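Local structure of giardin subunit alpha-1 (Giardia intestinalis, 4EVF) at residues His75-Gln80 / Thr252-Asp257; Phe96-Leu101 / Met248-Gly253. The protein binds calcium and, in a calcium-dependent way, phospholipids such as phosphatidylserine, as an annexin involved in parasite attachment and in cytoskeletal disassembly and reassembly. All coordinates share one frame; numbering follows the deposited sequence.

Contact 1 (His75-Gln80 / Thr252-Asp257); sequences HEVRAQ and TGMMVD
Arg-78 and Met-254 carry this contact, their side chains lying roughly perpendicular to each other. They join helix 74-87 to helix 245-255 in the all-helical annexin fold, and so tie the predicted second annexin repeat to the fourth. The thioether sulfur does most of the touching: Met-254 SD lies 3.6 Å above the guanidinium plane of Arg-78, over its centre, and also rests 3.5 Å from Arg-78 CB. A single sulfur thus packs on both the aliphatic root of the arginine and the flat cationic end. The arginine can present both because its chain runs extended from the backbone, CG opposite the backbone N (chi1 -171°), and then bends at chi3 (-65°), which brings the guanidinium back over the methionine. The neighbouring Met-255 comes from another direction, its CG meeting Arg-78 NH1 at 3.4 Å near the guanidinium plane. Beside the arginine, Val-77 adds a purely apolar touch, CG1 against Met-254 CG at 3.8 Å.

No direct hydrogen bond joins the two segments, yet the buried arginine does not lack polar partners. Its NH2 is bonded to the carbonyl oxygen of Thr-98, with a weak bond to that of Leu-101, so carbonyls of the last part of helix 92-100 and of the residue just after it help to fix the rotation of the guanidinium. Farther out, Thr-110 of helix 104-118 packs on the same side chain, while Asp-69 of helix 62-70 packs on Val-77. Between the two segments a water completes the link: it accepts from Arg-78 NH1 at 3.2 Å and donates to Met-254 O at 2.8 Å.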
ATOM      1  N   HIS A  75       1.068  -0.317 -12.108  1.00 20.18           N
ATOM      2  CA  HIS A  75       1.097   1.143 -12.162  1.00 18.78           C
ATOM      3  C   HIS A  75      -0.216   1.672 -12.721  1.00 18.75           C
ATOM      4  O   HIS A  75      -0.737   2.685 -12.243  1.00 18.02           O
ATOM      5  CB  HIS A  75       2.301   1.623 -12.987  1.00 17.46           C
ATOM      6  CG  HIS A  75       3.599   1.049 -12.515  1.00 22.45           C
ATOM      7  ND1 HIS A  75       4.430   0.316 -13.335  1.00 24.19           N
ATOM      8  CD2 HIS A  75       4.191   1.068 -11.297  1.00 18.19           C
ATOM      9  CE1 HIS A  75       5.485  -0.083 -12.644  1.00 21.94           C
ATOM     10  NE2 HIS A  75       5.365   0.360 -11.406  1.00 19.17           N
ATOM     11  N   GLU A  76      -0.770   0.969 -13.711  1.00 18.72           N
ATOM     12  CA  GLU A  76      -2.117   1.279 -14.197  1.00 24.63           C
ATOM     13  C   GLU A  76      -3.170   0.988 -13.130  1.00 21.02           C
ATOM     14  O   GLU A  76      -4.150   1.729 -12.994  1.00 22.16           O
ATOM     15  CB  GLU A  76      -2.446   0.489 -15.462  1.00 22.99           C
ATOM     16  CG  GLU A  76      -1.734   1.009 -16.688  1.00 24.24           C
ATOM     17  CD  GLU A  76      -1.933   0.121 -17.903  1.00 28.45           C
ATOM     18  OE1 GLU A  76      -2.674  -0.878 -17.803  1.00 24.57           O
ATOM     19  OE2 GLU A  76      -1.345   0.427 -18.965  1.00 32.80           O
ATOM     20  N   VAL A  77      -2.967  -0.106 -12.402  1.00 21.20           N
ATOM     21  CA  VAL A  77      -3.815  -0.449 -11.264  1.00 21.37           C
ATOM     22  C   VAL A  77      -3.815   0.690 -10.244  1.00 20.28           C
ATOM     23  O   VAL A  77      -4.868   1.247  -9.927  1.00 21.57           O
ATOM     24  CB  VAL A  77      -3.361  -1.763 -10.595  1.00 20.03           C
ATOM     25  CG1 VAL A  77      -4.122  -1.994  -9.280  1.00 17.76           C
ATOM     26  CG2 VAL A  77      -3.550  -2.947 -11.542  1.00 20.59           C
ATOM     27  N   ARG A  78      -2.631   1.043  -9.747  1.00 18.21           N
ATOM     28  CA  ARG A  78      -2.505   2.129  -8.776  1.00 17.50           C
ATOM     29  C   ARG A  78      -3.083   3.450  -9.285  1.00 17.02           C
ATOM     30  O   ARG A  78      -3.811   4.144  -8.562  1.00 15.87           O
ATOM     31  CB  ARG A  78      -1.055   2.297  -8.307  1.00 17.24           C
ATOM     32  CG  ARG A  78      -0.885   3.257  -7.126  1.00 18.85           C
ATOM     33  CD  ARG A  78       0.585   3.453  -6.716  1.00 17.83           C
ATOM     34  NE  ARG A  78       1.231   2.248  -6.185  1.00 18.09           N
ATOM     35  CZ  ARG A  78       1.116   1.833  -4.924  1.00 23.82           C
ATOM     36  NH1 ARG A  78       1.745   0.736  -4.513  1.00 20.47           N
ATOM     37  NH2 ARG A  78       0.358   2.510  -4.071  1.00 17.75           N
ATOM     38  N   ALA A  79      -2.775   3.804 -10.532  1.00 17.46           N
ATOM     39  CA  ALA A  79      -3.294   5.035 -11.118  1.00 17.45           C
ATOM     40  C   ALA A  79      -4.824   5.075 -11.115  1.00 17.25           C
ATOM     41  O   ALA A  79      -5.420   6.115 -10.825  1.00 19.27           O
ATOM     42  CB  ALA A  79      -2.776   5.211 -12.540  1.00 19.07           C
ATOM     43  N   GLN A  80      -5.452   3.953 -11.458  1.00 16.61           N
ATOM     44  CA  GLN A  80      -6.916   3.879 -11.516  1.00 19.93           C
ATOM     45  C   GLN A  80      -7.531   3.968 -10.109  1.00 21.99           C
ATOM     46  O   GLN A  80      -8.575   4.606  -9.911  1.00 21.62           O
ATOM     47  CB  GLN A  80      -7.375   2.598 -12.227  1.00 22.13           C
ATOM     48  CG  GLN A  80      -8.893   2.429 -12.296  1.00 24.78           C
ATOM     49  CD  GLN A  80      -9.558   3.447 -13.195  1.00 30.32           C
ATOM     50  OE1 GLN A  80     -10.441   4.202 -12.765  1.00 27.72           O
ATOM     51  NE2 GLN A  80      -9.147   3.472 -14.454  1.00 23.01           N
ATOM     52  N   THR A 252      -3.370  -5.560  -1.501  1.00 19.81           N
ATOM     53  CA  THR A 252      -2.932  -6.887  -1.937  1.00 18.39           C
ATOM     54  C   THR A 252      -2.612  -6.891  -3.437  1.00 20.10           C
ATOM     55  O   THR A 252      -1.575  -7.407  -3.853  1.00 21.23           O
ATOM     56  CB  THR A 252      -3.957  -7.978  -1.591  1.00 17.33           C
ATOM     57  OG1 THR A 252      -4.375  -7.820  -0.228  1.00 16.13           O
ATOM     58  CG2 THR A 252      -3.352  -9.360  -1.765  1.00 16.63           C
ATOM     59  N   GLY A 253      -3.487  -6.282  -4.232  1.00 19.02           N
ATOM     60  CA  GLY A 253      -3.330  -6.225  -5.678  1.00 19.86           C
ATOM     61  C   GLY A 253      -2.097  -5.467  -6.147  1.00 25.04           C
ATOM     62  O   GLY A 253      -1.477  -5.839  -7.149  1.00 22.67           O
ATOM     63  N   MET A 254      -1.731  -4.418  -5.415  1.00 21.50           N
ATOM     64  CA  MET A 254      -0.599  -3.568  -5.782  1.00 23.26           C
ATOM     65  C   MET A 254       0.720  -3.976  -5.145  1.00 23.89           C
ATOM     66  O   MET A 254       1.782  -3.725  -5.711  1.00 23.44           O
ATOM     67  CB  MET A 254      -0.862  -2.111  -5.372  1.00 21.54           C
ATOM     68  CG  MET A 254      -1.892  -1.369  -6.205  1.00 20.91           C
ATOM     69  SD  MET A 254      -2.099   0.326  -5.641  1.00 22.65           S
ATOM     70  CE  MET A 254      -2.476   0.117  -3.905  1.00 18.21           C
ATOM     71  N   MET A 255       0.664  -4.570  -3.957  1.00 22.84           N
ATOM     72  CA  MET A 255       1.834  -4.543  -3.078  1.00 26.72           C
ATOM     73  C   MET A 255       2.173  -5.837  -2.348  1.00 24.33           C
ATOM     74  O   MET A 255       3.148  -5.877  -1.592  1.00 26.14           O
ATOM     75  CB  MET A 255       1.679  -3.413  -2.043  1.00 28.39           C
ATOM     76  CG  MET A 255       2.049  -2.031  -2.572  1.00 31.55           C
ATOM     77  SD  MET A 255       3.840  -1.807  -2.702  1.00 33.85           S
ATOM     78  CE  MET A 255       4.239  -1.171  -1.069  1.00 25.22           C
ATOM     79  N   VAL A 256       1.391  -6.889  -2.563  1.00 22.42           N
ATOM     80  CA  VAL A 256       1.553  -8.087  -1.747  1.00 22.11           C
ATOM     81  C   VAL A 256       2.984  -8.627  -1.824  1.00 26.46           C
ATOM     82  O   VAL A 256       3.572  -8.962  -0.796  1.00 25.11           O
ATOM     83  CB  VAL A 256       0.500  -9.193  -2.042  1.00 23.70           C
ATOM     84  CG1 VAL A 256       0.721  -9.825  -3.403  1.00 21.59           C
ATOM     85  CG2 VAL A 256       0.541 -10.265  -0.959  1.00 21.18           C
ATOM     86  N   ASP A 257       3.552  -8.677  -3.031  1.00 22.77           N
ATOM     87  CA  ASP A 257       4.902  -9.224  -3.204  1.00 26.57           C
ATOM     88  C   ASP A 257       5.977  -8.462  -2.414  1.00 26.97           C
ATOM     89  O   ASP A 257       6.954  -9.059  -1.955  1.00 32.19           O
ATOM     90  CB  ASP A 257       5.282  -9.318  -4.698  1.00 26.20           C
ATOM     91  CG  ASP A 257       5.650  -7.968  -5.312  1.00 27.39           C
ATOM     92  OD1 ASP A 257       5.046  -6.942  -4.931  1.00 30.31           O
ATOM     93  OD2 ASP A 257       6.550  -7.934  -6.185  1.00 21.75           O
TER
HETATM   94  O   HOH W   1       2.787  -1.307  -6.741  1.00 17.42           O

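Contact 2 (Phe96-Leu101 / Met248-Gly253); sequences FDTVIL and MRRITG
Helix 96-100 and helix 248-253 run in nearly the same direction, 30° apart with their axes 9.6 Å from each other at closest approach, and Asp-97 and Ile-251 face one another with CA atoms 6.1 Å apart. Asp-97 reaches across to Arg-250 in a salt bridge: in the model, where the place of OD2 is less sure because it sits too close to another atom, Asp-97 OD2 accepts from both Arg-250 NE and Arg-250 NH2. One oxygen thus receives both N-H groups, and the pairing is forked, not two-to-two. The Arg-250 chain leaves with CG anti to the carbonyl carbon and bends at chi3 (-61°), turning its NE/NH2 edge to the carboxylate, whose plane lies 26° from that of the guanidinium.

In the annexin fold this pairing joins the predicted second and fourth repeats close to the centre of the molecule. Asp-97 OD1 forms a salt bridge with Arg-247; two arginines therefore flank the buried carboxylate and would be expected to stabilise its negative charge. Ile-251 crosses the aspartate at a slant, its CG2 branch 3.7 Å from Asp-97 CG, and also touches Ile-235 of helix 227-240. At the end of helix 96-100 the turn widens to a pi-type one: Phe-96 O accepts from both Ile-100 N and Leu-101 N, the latter at 3.2 Å.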
ATOM      1  N   PHE A  96      -4.273   6.641   1.675  1.00 18.75           N
ATOM      2  CA  PHE A  96      -3.212   5.980   2.438  1.00 18.26           C
ATOM      3  C   PHE A  96      -2.657   4.786   1.668  1.00 18.32           C
ATOM      4  O   PHE A  96      -1.429   4.594   1.589  1.00 16.80           O
ATOM      5  CB  PHE A  96      -3.701   5.520   3.832  1.00 17.85           C
ATOM      6  CG  PHE A  96      -4.292   6.619   4.668  1.00 20.39           C
ATOM      7  CD1 PHE A  96      -3.829   7.923   4.560  1.00 21.24           C
ATOM      8  CD2 PHE A  96      -5.337   6.352   5.547  1.00 20.93           C
ATOM      9  CE1 PHE A  96      -4.388   8.940   5.326  1.00 19.52           C
ATOM     10  CE2 PHE A  96      -5.901   7.363   6.311  1.00 23.33           C
ATOM     11  CZ  PHE A  96      -5.426   8.659   6.202  1.00 24.87           C
ATOM     12  N   ASP A  97      -3.565   3.986   1.110  1.00 18.80           N
ATOM     13  CA  ASP A  97      -3.196   2.764   0.399  1.00 18.36           C
ATOM     14  C   ASP A  97      -2.379   3.036  -0.865  1.00 16.20           C
ATOM     15  O   ASP A  97      -1.500   2.264  -1.200  1.00 19.65           O
ATOM     16  CB  ASP A  97      -4.436   1.937   0.031  1.00 14.11           C
ATOM     17  CG  ASP A  97      -5.298   1.604   1.241  1.00 21.24           C
ATOM     18  OD1 ASP A  97      -4.817   1.791   2.385  1.00 21.08           O
ATOM     19  OD2 ASP A  97      -6.448   1.153   1.040  1.00 18.37           O
ATOM     20  N   THR A  98      -2.699   4.124  -1.561  1.00 19.83           N
ATOM     21  CA  THR A  98      -2.173   4.390  -2.901  1.00 20.71           C
ATOM     22  C   THR A  98      -0.961   5.340  -2.917  1.00 21.38           C
ATOM     23  O   THR A  98      -0.054   5.189  -3.741  1.00 20.77           O
ATOM     24  CB  THR A  98      -3.287   4.940  -3.846  1.00 19.71           C
ATOM     25  OG1 THR A  98      -3.853   6.131  -3.294  1.00 23.39           O
ATOM     26  CG2 THR A  98      -4.402   3.918  -4.047  1.00 17.40           C
ATOM     27  N   VAL A  99      -0.947   6.305  -1.999  1.00 20.68           N
ATOM     28  CA  VAL A  99       0.087   7.336  -1.969  1.00 19.59           C
ATOM     29  C   VAL A  99       1.186   7.006  -0.950  1.00 20.22           C
ATOM     30  O   VAL A  99       2.375   7.158  -1.229  1.00 19.51           O
ATOM     31  CB  VAL A  99      -0.526   8.741  -1.644  1.00 21.56           C
ATOM     32  CG1 VAL A  99       0.563   9.767  -1.389  1.00 21.21           C
ATOM     33  CG2 VAL A  99      -1.430   9.207  -2.765  1.00 21.43           C
ATOM     34  N   ILE A 100       0.792   6.540   0.230  1.00 20.15           N
ATOM     35  CA  ILE A 100       1.766   6.324   1.296  1.00 16.69           C
ATOM     36  C   ILE A 100       2.429   4.942   1.262  1.00 18.75           C
ATOM     37  O   ILE A 100       3.633   4.825   1.469  1.00 22.21           O
ATOM     38  CB  ILE A 100       1.171   6.587   2.689  1.00 16.88           C
ATOM     39  CG1 ILE A 100       0.525   7.972   2.725  1.00 18.41           C
ATOM     40  CG2 ILE A 100       2.268   6.461   3.754  1.00 19.18           C
ATOM     41  CD1 ILE A 100      -0.101   8.335   4.069  1.00 17.80           C
ATOM     42  N   LEU A 101       1.635   3.908   1.008  1.00 17.31           N
ATOM     43  CA  LEU A 101       2.142   2.552   0.872  1.00 20.35           C
ATOM     44  C   LEU A 101       2.585   2.366  -0.586  1.00 21.06           C
ATOM     45  O   LEU A 101       1.907   1.720  -1.388  1.00 19.16           O
ATOM     46  CB  LEU A 101       1.053   1.553   1.271  1.00 21.12           C
ATOM     47  CG  LEU A 101       1.300   0.059   1.531  1.00 24.76           C
ATOM     48  CD1 LEU A 101       1.322  -0.679   0.215  1.00 29.15           C
ATOM     49  CD2 LEU A 101       2.558  -0.234   2.365  1.00 18.33           C
ATOM     50  N   MET A 248      -8.390  -4.283   1.123  1.00 17.86           N
ATOM     51  CA  MET A 248      -7.587  -5.484   0.960  1.00 19.21           C
ATOM     52  C   MET A 248      -7.253  -5.694  -0.509  1.00 19.43           C
ATOM     53  O   MET A 248      -6.156  -6.149  -0.837  1.00 17.07           O
ATOM     54  CB  MET A 248      -8.257  -6.716   1.578  1.00 18.10           C
ATOM     55  CG  MET A 248      -8.111  -6.771   3.105  1.00 17.07           C
ATOM     56  SD  MET A 248      -6.425  -6.518   3.711  1.00 19.11           S
ATOM     57  CE  MET A 248      -5.709  -8.113   3.287  1.00 20.39           C
ATOM     58  N   ARG A 249      -8.179  -5.324  -1.382  1.00 15.04           N
ATOM     59  CA  ARG A 249      -7.956  -5.473  -2.817  1.00 20.30           C
ATOM     60  C   ARG A 249      -6.915  -4.469  -3.315  1.00 22.04           C
ATOM     61  O   ARG A 249      -6.043  -4.807  -4.123  1.00 19.87           O
ATOM     62  CB  ARG A 249      -9.259  -5.312  -3.602  1.00 20.27           C
ATOM     63  CG  ARG A 249      -9.029  -5.337  -5.104  1.00 23.86           C
ATOM     64  CD  ARG A 249      -9.883  -4.305  -5.826  1.00 23.04           C
ATOM     65  NE  ARG A 249      -9.357  -4.003  -7.159  1.00 24.82           N
ATOM     66  CZ  ARG A 249      -9.992  -3.265  -8.061  1.00 24.15           C
ATOM     67  NH1 ARG A 249     -11.187  -2.771  -7.785  1.00 30.26           N
ATOM     68  NH2 ARG A 249      -9.440  -3.035  -9.247  1.00 27.16           N
ATOM     69  N   ARG A 250      -7.011  -3.232  -2.835  1.00 21.11           N
ATOM     70  CA  ARG A 250      -6.018  -2.231  -3.193  1.00 21.15           C
ATOM     71  C   ARG A 250      -4.619  -2.686  -2.791  1.00 20.00           C
ATOM     72  O   ARG A 250      -3.768  -2.866  -3.653  1.00 19.88           O
ATOM     73  CB  ARG A 250      -6.353  -0.860  -2.598  1.00 17.01           C
ATOM     74  CG  ARG A 250      -7.593  -0.218  -3.237  1.00 18.41           C
ATOM     75  CD  ARG A 250      -7.759   1.229  -2.788  1.00 19.39           C
ATOM     76  NE  ARG A 250      -7.936   1.341  -1.339  1.00 20.31           N
ATOM     77  CZ  ARG A 250      -9.117   1.468  -0.732  1.00 20.51           C
ATOM     78  NH1 ARG A 250     -10.234   1.508  -1.445  1.00 19.74           N
ATOM     79  NH2 ARG A 250      -9.175   1.572   0.593  1.00 17.48           N
ATOM     80  N   ILE A 251      -4.386  -2.912  -1.503  1.00 14.91           N
ATOM     81  CA  ILE A 251      -3.021  -3.181  -1.048  1.00 20.17           C
ATOM     82  C   ILE A 251      -2.493  -4.561  -1.447  1.00 21.45           C
ATOM     83  O   ILE A 251      -1.298  -4.720  -1.723  1.00 21.43           O
ATOM     84  CB  ILE A 251      -2.830  -2.925   0.475  1.00 22.01           C
ATOM     85  CG1 ILE A 251      -3.396  -4.062   1.324  1.00 22.67           C
ATOM     86  CG2 ILE A 251      -3.461  -1.596   0.895  1.00 20.20           C
ATOM     87  CD1 ILE A 251      -3.407  -3.718   2.815  1.00 22.72           C
ATOM     88  N   THR A 252      -3.370  -5.560  -1.501  1.00 19.81           N
ATOM     89  CA  THR A 252      -2.932  -6.887  -1.937  1.00 18.39           C
ATOM     90  C   THR A 252      -2.612  -6.891  -3.437  1.00 20.10           C
ATOM     91  O   THR A 252      -1.575  -7.407  -3.853  1.00 21.23           O
ATOM     92  CB  THR A 252      -3.957  -7.978  -1.591  1.00 17.33           C
ATOM     93  OG1 THR A 252      -4.375  -7.820  -0.228  1.00 16.13           O
ATOM     94  CG2 THR A 252      -3.352  -9.360  -1.765  1.00 16.63           C
ATOM     95  N   GLY A 253      -3.487  -6.282  -4.232  1.00 19.02           N
ATOM     96  CA  GLY A 253      -3.330  -6.225  -5.678  1.00 19.86           C
ATOM     97  C   GLY A 253      -2.097  -5.467  -6.147  1.00 25.04           C
ATOM     98  O   GLY A 253      -1.477  -5.839  -7.149  1.00 22.67           O
TER

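In the fold
The centres of contacts 1 and 2 lie about 7 Å apart, near the centre of the molecule, and both end on helix 245-255, where they share Thr-252 and Gly-253. Their first segments sit on helices 74-87 and 92-100, consecutive in the predicted second annexin repeat; contact 1 uses the earlier of these with the later part of helix 245-255, and contact 2 the reverse. The contacts also meet directly, Met-255 packing against Leu-101. One helix of the predicted fourth repeat is thereby joined to two successive helices of the second, an illustration of how repeats distant in sequence become neighbours in a single annexin core.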